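PDB 3DRF: oligopeptide-binding protein oppA from Lactococcus lactis, which captures oligopeptides in a large cavity that closes like a Venus flytrap and delivers them to the ABC transporter complex OppABCDF for uptake into the cell. Local coordinates for residues S95-L106 and K169-M178; Q379-L388 and Q431-K439. All coordinates share one frame; numbering follows the deposited sequence.

Contact 1: S95-L106 and K169-M178; sequences SKTATITLRKDL and KVIKVQFKEM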
loop_
_atom_site.group_PDB
_atom_site.type_symbol
_atom_site.label_atom_id
_atom_site.label_comp_id
_atom_site.label_asym_id
_atom_site.label_seq_id
_atom_site.Cartn_x
_atom_site.Cartn_y
_atom_site.Cartn_z
ATOM N N SER A 95 23.793 9.918 -18.305
ATOM C CA SER A 95 24.384 10.241 -17.014
ATOM C C SER A 95 23.822 9.343 -15.888
ATOM O O SER A 95 24.446 9.236 -14.863
ATOM C CB SER A 95 24.121 11.723 -16.640
ATOM O OG SER A 95 24.801 12.579 -17.554
ATOM N N LYS A 96 22.655 8.757 -16.105
ATOM C CA LYS A 96 21.910 7.919 -15.121
ATOM C C LYS A 96 21.452 8.756 -13.914
ATOM O O LYS A 96 21.699 8.423 -12.829
ATOM C CB LYS A 96 22.736 6.675 -14.718
ATOM C CG LYS A 96 23.266 5.898 -15.933
ATOM C CD LYS A 96 23.947 4.537 -15.586
ATOM C CE LYS A 96 24.465 3.865 -16.846
ATOM N NZ LYS A 96 25.183 2.599 -16.463
ATOM N N THR A 97 20.797 9.866 -14.231
ATOM C CA THR A 97 20.319 10.781 -13.202
ATOM C C THR A 97 18.821 11.133 -13.408
ATOM O O THR A 97 18.250 11.003 -14.451
ATOM C CB THR A 97 21.152 12.096 -13.156
ATOM O OG1 THR A 97 20.985 12.758 -14.402
ATOM C CG2 THR A 97 22.655 11.825 -12.996
ATOM N N ALA A 98 18.207 11.531 -12.301
ATOM C CA ALA A 98 16.937 12.282 -12.277
ATOM C C ALA A 98 17.249 13.675 -11.702
ATOM O O ALA A 98 17.929 13.806 -10.707
ATOM C CB ALA A 98 15.868 11.573 -11.419
ATOM N N THR A 99 16.732 14.688 -12.365
ATOM C CA THR A 99 16.862 16.056 -11.902
ATOM C C THR A 99 15.463 16.587 -11.626
ATOM O O THR A 99 14.636 16.644 -12.514
ATOM C CB THR A 99 17.559 16.925 -12.953
ATOM O OG1 THR A 99 18.833 16.369 -13.233
ATOM C CG2 THR A 99 17.771 18.344 -12.416
ATOM N N ILE A 100 15.247 16.971 -10.368
ATOM C CA ILE A 100 13.951 17.448 -9.885
ATOM C C ILE A 100 14.042 18.979 -9.757
ATOM O O ILE A 100 14.925 19.480 -9.129
ATOM C CB ILE A 100 13.590 16.799 -8.490
ATOM C CG1 ILE A 100 13.343 15.283 -8.584
ATOM C CG2 ILE A 100 12.358 17.463 -7.928
ATOM C CD1 ILE A 100 14.616 14.441 -8.653
ATOM N N THR A 101 13.107 19.679 -10.380
ATOM C CA THR A 101 13.018 21.156 -10.285
ATOM C C THR A 101 11.699 21.548 -9.622
ATOM O O THR A 101 10.669 21.372 -10.180
ATOM C CB THR A 101 13.110 21.785 -11.692
ATOM O OG1 THR A 101 14.354 21.383 -12.276
ATOM C CG2 THR A 101 13.084 23.307 -11.631
ATOM N N LEU A 102 11.820 22.057 -8.415
ATOM C CA LEU A 102 10.651 22.537 -7.659
ATOM C C LEU A 102 10.203 23.900 -8.266
ATOM O O LEU A 102 11.009 24.700 -8.603
ATOM C CB LEU A 102 11.026 22.755 -6.176
ATOM C CG LEU A 102 11.627 21.551 -5.459
ATOM C CD1 LEU A 102 12.159 21.982 -4.096
ATOM C CD2 LEU A 102 10.625 20.392 -5.311
ATOM N N ARG A 103 8.903 24.122 -8.314
ATOM C CA ARG A 103 8.414 25.455 -8.740
ATOM C C ARG A 103 9.006 26.574 -7.882
ATOM O O ARG A 103 9.152 26.456 -6.710
ATOM C CB ARG A 103 6.876 25.504 -8.673
ATOM C CG ARG A 103 6.224 24.927 -9.899
ATOM C CD ARG A 103 4.686 25.056 -9.743
ATOM N NE ARG A 103 3.938 24.567 -10.898
ATOM C CZ ARG A 103 3.475 25.351 -11.850
ATOM N NH1 ARG A 103 3.698 26.656 -11.798
ATOM N NH2 ARG A 103 2.802 24.820 -12.832
ATOM N N LYS A 104 9.333 27.682 -8.521
ATOM C CA LYS A 104 9.814 28.884 -7.810
ATOM C C LYS A 104 8.912 29.333 -6.663
ATOM O O LYS A 104 9.386 29.718 -5.622
ATOM C CB LYS A 104 10.005 30.025 -8.816
ATOM C CG LYS A 104 10.692 31.186 -8.258
ATOM C CD LYS A 104 10.740 32.304 -9.320
ATOM C CE LYS A 104 10.563 33.742 -8.779
ATOM N NZ LYS A 104 11.165 34.718 -9.779
ATOM N N ASP A 105 7.617 29.244 -6.891
ATOM C CA ASP A 105 6.588 29.689 -5.918
ATOM C C ASP A 105 5.969 28.568 -5.070
ATOM O O ASP A 105 4.961 28.709 -4.480
ATOM C CB ASP A 105 5.506 30.562 -6.569
ATOM C CG ASP A 105 4.821 29.895 -7.710
ATOM O OD1 ASP A 105 5.220 28.812 -8.187
ATOM O OD2 ASP A 105 3.831 30.496 -8.204
ATOM N N LEU A 106 6.607 27.425 -5.086
ATOM C CA LEU A 106 6.190 26.347 -4.176
ATOM C C LEU A 106 6.603 26.663 -2.728
ATOM O O LEU A 106 7.750 26.761 -2.440
ATOM C CB LEU A 106 6.803 24.993 -4.642
ATOM C CG LEU A 106 6.439 23.786 -3.801
ATOM C CD1 LEU A 106 4.906 23.494 -3.843
ATOM C CD2 LEU A 106 7.297 22.530 -4.264
ATOM N N LYS A 169 16.152 25.293 -5.705
ATOM C CA LYS A 169 14.954 24.563 -6.153
ATOM C C LYS A 169 15.268 23.276 -6.950
ATOM O O LYS A 169 14.384 22.627 -7.392
ATOM C CB LYS A 169 14.066 25.531 -6.987
ATOM C CG LYS A 169 13.471 26.695 -6.202
ATOM C CD LYS A 169 12.320 26.235 -5.318
ATOM C CE LYS A 169 11.786 27.464 -4.497
ATOM N NZ LYS A 169 10.448 27.166 -3.923
ATOM N N VAL A 170 16.547 22.964 -7.072
ATOM C CA VAL A 170 16.992 21.844 -7.949
ATOM C C VAL A 170 17.724 20.765 -7.151
ATOM O O VAL A 170 18.544 21.024 -6.353
ATOM C CB VAL A 170 17.907 22.370 -9.107
ATOM C CG1 VAL A 170 18.264 21.222 -10.109
ATOM C CG2 VAL A 170 17.244 23.576 -9.847
ATOM N N ILE A 171 17.350 19.525 -7.430
ATOM C CA ILE A 171 18.003 18.348 -6.858
ATOM C C ILE A 171 18.411 17.367 -7.974
ATOM O O ILE A 171 17.651 17.028 -8.795
ATOM C CB ILE A 171 17.064 17.580 -5.876
ATOM C CG1 ILE A 171 16.352 18.574 -4.927
ATOM C CG2 ILE A 171 17.951 16.600 -5.038
ATOM C CD1 ILE A 171 14.858 18.917 -5.380
ATOM N N LYS A 172 19.660 16.961 -7.942
ATOM C CA LYS A 172 20.171 15.904 -8.821
ATOM C C LYS A 172 20.291 14.609 -8.023
ATOM O O LYS A 172 20.935 14.554 -7.007
ATOM C CB LYS A 172 21.580 16.271 -9.327
ATOM C CG LYS A 172 22.224 15.237 -10.264
ATOM C CD LYS A 172 23.700 15.656 -10.617
ATOM C CE LYS A 172 24.607 14.411 -10.661
ATOM N NZ LYS A 172 26.032 14.786 -11.012
ATOM N N VAL A 173 19.692 13.558 -8.526
ATOM C CA VAL A 173 19.796 12.194 -7.946
ATOM C C VAL A 173 20.556 11.268 -8.906
ATOM O O VAL A 173 20.194 11.098 -10.025
ATOM C CB VAL A 173 18.388 11.591 -7.669
ATOM C CG1 VAL A 173 18.506 10.187 -7.045
ATOM C CG2 VAL A 173 17.533 12.594 -6.816
ATOM N N GLN A 174 21.666 10.743 -8.429
ATOM C CA GLN A 174 22.535 9.840 -9.184
ATOM C C GLN A 174 22.207 8.389 -8.874
ATOM O O GLN A 174 22.345 7.944 -7.770
ATOM C CB GLN A 174 24.020 10.129 -8.820
ATOM C CG GLN A 174 25.024 9.242 -9.565
ATOM C CD GLN A 174 25.065 9.558 -11.062
ATOM O OE1 GLN A 174 25.502 10.601 -11.406
ATOM N NE2 GLN A 174 24.590 8.652 -11.900
ATOM N N PHE A 175 21.856 7.691 -9.918
ATOM C CA PHE A 175 21.571 6.254 -9.834
ATOM C C PHE A 175 22.787 5.423 -10.245
ATOM O O PHE A 175 23.628 5.886 -10.932
ATOM C CB PHE A 175 20.390 5.867 -10.787
ATOM C CG PHE A 175 19.115 6.685 -10.524
ATOM C CD1 PHE A 175 18.469 6.567 -9.311
ATOM C CD2 PHE A 175 18.607 7.504 -11.494
ATOM C CE1 PHE A 175 17.307 7.314 -9.049
ATOM C CE2 PHE A 175 17.433 8.253 -11.241
ATOM C CZ PHE A 175 16.826 8.154 -9.993
ATOM N N LYS A 176 22.768 4.171 -9.830
ATOM C CA LYS A 176 23.653 3.122 -10.415
ATOM C C LYS A 176 23.193 2.744 -11.836
ATOM O O LYS A 176 23.999 2.631 -12.697
ATOM C CB LYS A 176 23.706 1.881 -9.515
ATOM C CG LYS A 176 24.244 2.169 -8.087
ATOM C CD LYS A 176 24.200 0.892 -7.216
ATOM C CE LYS A 176 24.599 1.266 -5.843
ATOM N NZ LYS A 176 24.453 0.084 -4.997
ATOM N N GLU A 177 21.904 2.510 -12.002
ATOM C CA GLU A 177 21.299 2.265 -13.292
ATOM C C GLU A 177 19.902 2.883 -13.337
ATOM O O GLU A 177 19.198 3.036 -12.352
ATOM C CB GLU A 177 21.127 0.730 -13.599
ATOM C CG GLU A 177 22.425 -0.125 -13.532
ATOM C CD GLU A 177 23.444 0.253 -14.603
ATOM O OE1 GLU A 177 23.140 0.955 -15.530
ATOM O OE2 GLU A 177 24.559 -0.203 -14.455
ATOM N N MET A 178 19.507 3.169 -14.558
ATOM C CA MET A 178 18.115 3.508 -14.841
ATOM C C MET A 178 17.263 2.251 -14.719
ATOM O O MET A 178 17.750 1.159 -14.855
ATOM C CB MET A 178 17.979 4.080 -16.252
ATOM C CG MET A 178 18.844 5.299 -16.514
ATOM S SD MET A 178 18.614 6.699 -15.323
ATOM C CE MET A 178 17.082 7.526 -15.899
HETATM O O HOH W 1 26.880 10.262 -14.041
#
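I100 and I171 meet as a hydrogen-bonded pair of two antiparallel neighbouring strands, their side chains slanting across each other on one face of the sheet. CD1 of I171 lies 3.9 Å from CG2 of I100, while CD1 of I100 reaches CG2 of V173 at the same distance. Further along this face, the F175 ring brings its CE2 corner to 3.7 Å from A98 CB, the aromatic group closing the row of aliphatic ones.

On the other face T97, T99 and T101 pair with Q174, K172 and V170; T97 CG2 touches Q174 OE1 and T99 CG2 meets V170 CG1 at 3.7 Å. Q174 has its CG anti to the backbone N (chi1 -180°), and a bend at chi2 swings the amide across to S95, just before strand 97-102. NE2 then gives a nearly straight bond to S95 O (3.0 Å, 176° at the hydrogen) and a second one to F175 O. Both acceptors lie in the amide plane, so the group is fixed in rotation, and a water bridges Q174 OE1 to S95 O.

Lysines finish both ends. K96 runs extended alongside E177, and its NZ forms a salt bridge with OE1 of E177 at 2.8 Å, on the syn side but 30° out of the carboxylate plane. K169 bends at chi2 so that its aliphatic part covers L102, CD resting 3.8 Å from L102 CB. Its NZ donates to R103 O within the turn from R103 to L106; it also forms a salt bridge with E113, and V114 O accepts from it as well.

The pair forms the centre of a four-stranded antiparallel sheet, with strand 87-92 beyond 97-102, strand 160-161 beyond 170-174, and helix 116-127 packing Y119 against I100, I171 and V173.

Contact 2: Q379-L388 and Q431-K439; sequences QDLDKANKLL and QQWKKIGVK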
loop_
_atom_site.group_PDB
_atom_site.type_symbol
_atom_site.label_atom_id
_atom_site.label_comp_id
_atom_site.label_asym_id
_atom_site.label_seq_id
_atom_site.Cartn_x
_atom_site.Cartn_y
_atom_site.Cartn_z
ATOM N N GLN A 379 -11.323 -23.353 -6.465
ATOM C CA GLN A 379 -11.170 -24.290 -5.354
ATOM C C GLN A 379 -10.841 -25.690 -5.914
ATOM O O GLN A 379 -11.412 -26.086 -6.881
ATOM C CB GLN A 379 -12.448 -24.350 -4.498
ATOM C CG GLN A 379 -12.227 -25.217 -3.222
ATOM C CD GLN A 379 -13.479 -25.288 -2.329
ATOM O OE1 GLN A 379 -13.394 -25.277 -1.144
ATOM N NE2 GLN A 379 -14.604 -25.403 -2.942
ATOM N N ASP A 380 -9.893 -26.368 -5.299
ATOM C CA ASP A 380 -9.568 -27.763 -5.681
ATOM C C ASP A 380 -9.218 -28.549 -4.411
ATOM O O ASP A 380 -8.093 -28.777 -4.090
ATOM C CB ASP A 380 -8.462 -27.801 -6.744
ATOM C CG ASP A 380 -8.367 -29.150 -7.432
ATOM O OD1 ASP A 380 -8.883 -30.095 -6.891
ATOM O OD2 ASP A 380 -7.794 -29.152 -8.499
ATOM N N LEU A 381 -10.250 -29.015 -3.742
ATOM C CA LEU A 381 -10.091 -29.789 -2.507
ATOM C C LEU A 381 -9.409 -31.148 -2.768
ATOM O O LEU A 381 -8.629 -31.576 -2.027
ATOM C CB LEU A 381 -11.455 -30.020 -1.810
ATOM C CG LEU A 381 -12.066 -28.727 -1.244
ATOM C CD1 LEU A 381 -13.544 -29.034 -0.903
ATOM C CD2 LEU A 381 -11.352 -28.321 0.031
ATOM N N ASP A 382 -9.710 -31.764 -3.902
ATOM C CA ASP A 382 -9.075 -33.033 -4.224
ATOM C C ASP A 382 -7.551 -32.867 -4.394
ATOM O O ASP A 382 -6.797 -33.648 -3.918
ATOM C CB ASP A 382 -9.660 -33.682 -5.511
ATOM C CG ASP A 382 -11.109 -34.132 -5.373
ATOM O OD1 ASP A 382 -11.628 -34.134 -4.302
ATOM O OD2 ASP A 382 -11.655 -34.413 -6.401
ATOM N N LYS A 383 -7.142 -31.827 -5.117
ATOM C CA LYS A 383 -5.695 -31.553 -5.283
ATOM C C LYS A 383 -4.997 -31.246 -3.955
ATOM O O LYS A 383 -3.954 -31.697 -3.710
ATOM C CB LYS A 383 -5.481 -30.406 -6.294
ATOM C CG LYS A 383 -4.012 -30.091 -6.562
ATOM C CD LYS A 383 -3.868 -29.170 -7.784
ATOM C CE LYS A 383 -2.407 -29.047 -8.120
ATOM N NZ LYS A 383 -2.090 -28.216 -9.307
ATOM N N ALA A 384 -5.651 -30.448 -3.122
ATOM C CA ALA A 384 -5.127 -30.136 -1.811
ATOM C C ALA A 384 -4.888 -31.382 -0.975
ATOM O O ALA A 384 -3.847 -31.554 -0.462
ATOM C CB ALA A 384 -6.092 -29.185 -1.090
ATOM N N ASN A 385 -5.901 -32.240 -0.876
ATOM C CA ASN A 385 -5.755 -33.514 -0.141
ATOM C C ASN A 385 -4.637 -34.420 -0.734
ATOM O O ASN A 385 -3.896 -34.988 0.001
ATOM C CB ASN A 385 -7.136 -34.247 -0.064
ATOM C CG ASN A 385 -8.061 -33.678 1.035
ATOM O OD1 ASN A 385 -7.705 -33.563 2.136
ATOM N ND2 ASN A 385 -9.278 -33.403 0.653
ATOM N N LYS A 386 -4.560 -34.499 -2.050
ATOM C CA LYS A 386 -3.516 -35.283 -2.740
ATOM C C LYS A 386 -2.117 -34.752 -2.369
ATOM O O LYS A 386 -1.269 -35.500 -2.055
ATOM C CB LYS A 386 -3.756 -35.239 -4.252
ATOM C CG LYS A 386 -2.733 -36.046 -5.058
ATOM C CD LYS A 386 -3.114 -36.031 -6.553
ATOM C CE LYS A 386 -2.122 -36.685 -7.442
ATOM N NZ LYS A 386 -1.195 -35.755 -7.817
ATOM N N LEU A 387 -1.933 -33.420 -2.436
ATOM C CA LEU A 387 -0.654 -32.785 -2.118
ATOM C C LEU A 387 -0.204 -33.134 -0.710
ATOM O O LEU A 387 0.927 -33.399 -0.481
ATOM C CB LEU A 387 -0.753 -31.251 -2.273
ATOM C CG LEU A 387 -0.756 -30.774 -3.730
ATOM C CD1 LEU A 387 -1.232 -29.341 -3.789
ATOM C CD2 LEU A 387 0.698 -30.789 -4.328
ATOM N N LEU A 388 -1.149 -33.110 0.223
ATOM C CA LEU A 388 -0.842 -33.383 1.627
ATOM C C LEU A 388 -0.521 -34.877 1.839
ATOM O O LEU A 388 0.392 -35.185 2.523
ATOM C CB LEU A 388 -2.017 -32.913 2.534
ATOM C CG LEU A 388 -2.118 -31.355 2.576
ATOM C CD1 LEU A 388 -3.433 -30.975 3.283
ATOM C CD2 LEU A 388 -0.878 -30.793 3.281
ATOM N N GLN A 431 -13.468 -23.759 7.959
ATOM C CA GLN A 431 -14.255 -24.907 7.539
ATOM C C GLN A 431 -13.663 -25.566 6.293
ATOM O O GLN A 431 -13.571 -26.740 6.252
ATOM C CB GLN A 431 -15.704 -24.458 7.277
ATOM C CG GLN A 431 -16.592 -25.518 6.667
ATOM C CD GLN A 431 -17.891 -24.970 6.079
ATOM O OE1 GLN A 431 -18.158 -23.780 6.052
ATOM N NE2 GLN A 431 -18.727 -25.896 5.634
ATOM N N GLN A 432 -13.217 -24.808 5.298
ATOM C CA GLN A 432 -12.594 -25.436 4.131
ATOM C C GLN A 432 -11.274 -26.150 4.521
ATOM O O GLN A 432 -11.000 -27.225 4.060
ATOM C CB GLN A 432 -12.321 -24.412 2.990
ATOM C CG GLN A 432 -13.526 -23.563 2.553
ATOM C CD GLN A 432 -14.792 -24.392 2.283
ATOM O OE1 GLN A 432 -14.778 -25.311 1.530
ATOM N NE2 GLN A 432 -15.848 -24.014 2.926
ATOM N N TRP A 433 -10.497 -25.533 5.389
ATOM C CA TRP A 433 -9.250 -26.124 5.822
ATOM C C TRP A 433 -9.468 -27.430 6.638
ATOM O O TRP A 433 -8.730 -28.340 6.505
ATOM C CB TRP A 433 -8.449 -25.028 6.573
ATOM C CG TRP A 433 -7.901 -23.983 5.574
ATOM C CD1 TRP A 433 -7.531 -24.214 4.324
ATOM C CD2 TRP A 433 -7.774 -22.577 5.779
ATOM N NE1 TRP A 433 -7.124 -23.064 3.706
ATOM C CE2 TRP A 433 -7.262 -22.035 4.588
ATOM C CE3 TRP A 433 -7.999 -21.737 6.859
ATOM C CZ2 TRP A 433 -6.974 -20.672 4.436
ATOM C CZ3 TRP A 433 -7.728 -20.343 6.713
ATOM C CH2 TRP A 433 -7.240 -19.830 5.498
ATOM N N LYS A 434 -10.532 -27.454 7.418
ATOM C CA LYS A 434 -10.911 -28.696 8.112
ATOM C C LYS A 434 -11.196 -29.828 7.094
ATOM O O LYS A 434 -10.838 -30.945 7.343
ATOM C CB LYS A 434 -12.091 -28.420 9.032
ATOM C CG LYS A 434 -12.561 -29.679 9.816
ATOM C CD LYS A 434 -13.641 -29.290 10.816
ATOM C CE LYS A 434 -14.074 -30.485 11.729
ATOM N NZ LYS A 434 -15.327 -30.133 12.473
ATOM N N LYS A 435 -11.822 -29.504 5.970
ATOM C CA LYS A 435 -12.051 -30.505 4.904
ATOM C C LYS A 435 -10.765 -31.144 4.403
ATOM O O LYS A 435 -10.797 -32.262 3.948
ATOM C CB LYS A 435 -12.812 -29.929 3.692
ATOM C CG LYS A 435 -14.216 -29.361 3.991
ATOM C CD LYS A 435 -14.786 -28.665 2.724
ATOM C CE LYS A 435 -16.120 -28.036 2.981
ATOM N NZ LYS A 435 -16.608 -27.448 1.761
ATOM N N ILE A 436 -9.650 -30.441 4.472
ATOM C CA ILE A 436 -8.348 -31.028 4.040
ATOM C C ILE A 436 -7.445 -31.447 5.199
ATOM O O ILE A 436 -6.323 -31.705 5.017
ATOM C CB ILE A 436 -7.550 -30.117 3.050
ATOM C CG1 ILE A 436 -7.166 -28.784 3.734
ATOM C CG2 ILE A 436 -8.391 -29.872 1.697
ATOM C CD1 ILE A 436 -6.060 -27.995 3.011
ATOM N N GLY A 437 -8.002 -31.503 6.390
ATOM C CA GLY A 437 -7.312 -32.000 7.570
ATOM C C GLY A 437 -6.290 -31.053 8.197
ATOM O O GLY A 437 -5.408 -31.454 8.857
ATOM N N VAL A 438 -6.549 -29.774 8.007
ATOM C CA VAL A 438 -5.733 -28.715 8.616
ATOM C C VAL A 438 -6.574 -28.006 9.678
ATOM O O VAL A 438 -7.636 -27.513 9.405
ATOM C CB VAL A 438 -5.267 -27.713 7.540
ATOM C CG1 VAL A 438 -4.399 -26.589 8.208
ATOM C CG2 VAL A 438 -4.464 -28.476 6.464
ATOM N N LYS A 439 -6.068 -27.987 10.891
ATOM C CA LYS A 439 -6.721 -27.328 12.003
ATOM C C LYS A 439 -6.235 -25.875 12.109
ATOM O O LYS A 439 -5.112 -25.606 12.329
ATOM C CB LYS A 439 -6.454 -28.037 13.337
ATOM C CG LYS A 439 -7.309 -27.460 14.470
ATOM C CD LYS A 439 -6.797 -27.905 15.829
ATOM C CE LYS A 439 -7.237 -29.254 16.076
ATOM N NZ LYS A 439 -6.891 -29.751 17.464
#
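The side chains of Q379 and Q432 cross at about a right angle, their amide planes turned 50° from each other. The N385 amide is the other flat group, and here a methyl covers a face: I436 CG2 stands above its plane, 3.8 Å from ND2, while OD1 approaches I436 CA at 3.2 Å. I436 is the centre of the contact. Its CG1 sits between the backbone N and the carbonyl carbon (chi1 63°), which spreads the branches: CG2 touches A384 CB and L381 CD2, each at 3.7 Å, and CD1 meets L388 CD1 at 4.0 Å.

G437 then ends helix 422-435 in a Schellman motif, turning the chain so that V438 also reaches L388. On the solvent side, L381 CD1 lies against the aliphatic K435 CD. K435 NZ donates to Q432 OE1 at 2.8 Å, and an alanine in place of Q432 would probably leave this ammonium without that acceptor and open a gap beside Q379.

The chemistry is thus mainly apolar, with a polar link supplied from outside: R402 donates to both N385 OD1 and I436 O, joining helix 381-390 to the end of helix 422-435.

Overall arrangement
Contact 1 and contact 2 show how one chain uses unlike kinds of packing on opposite sides of its centre. Their own centres lie 53 Å apart, the nearest atoms are about 36 Å apart, and they follow in series, 95-178 closing before 379-439 opens. They share no sheet. Contact 1 pairs the inner strands of a separate four-stranded antiparallel sheet, whereas contact 2 packs helix 381-390 against the C-terminal end of helix 422-435 and the turn after it, beside the larger mixed sheet that includes strands 401-404, 407-414 and 439-442. This separation is consistent with the multi-domain build of solute-binding proteins, in which distinct units close around a peptide.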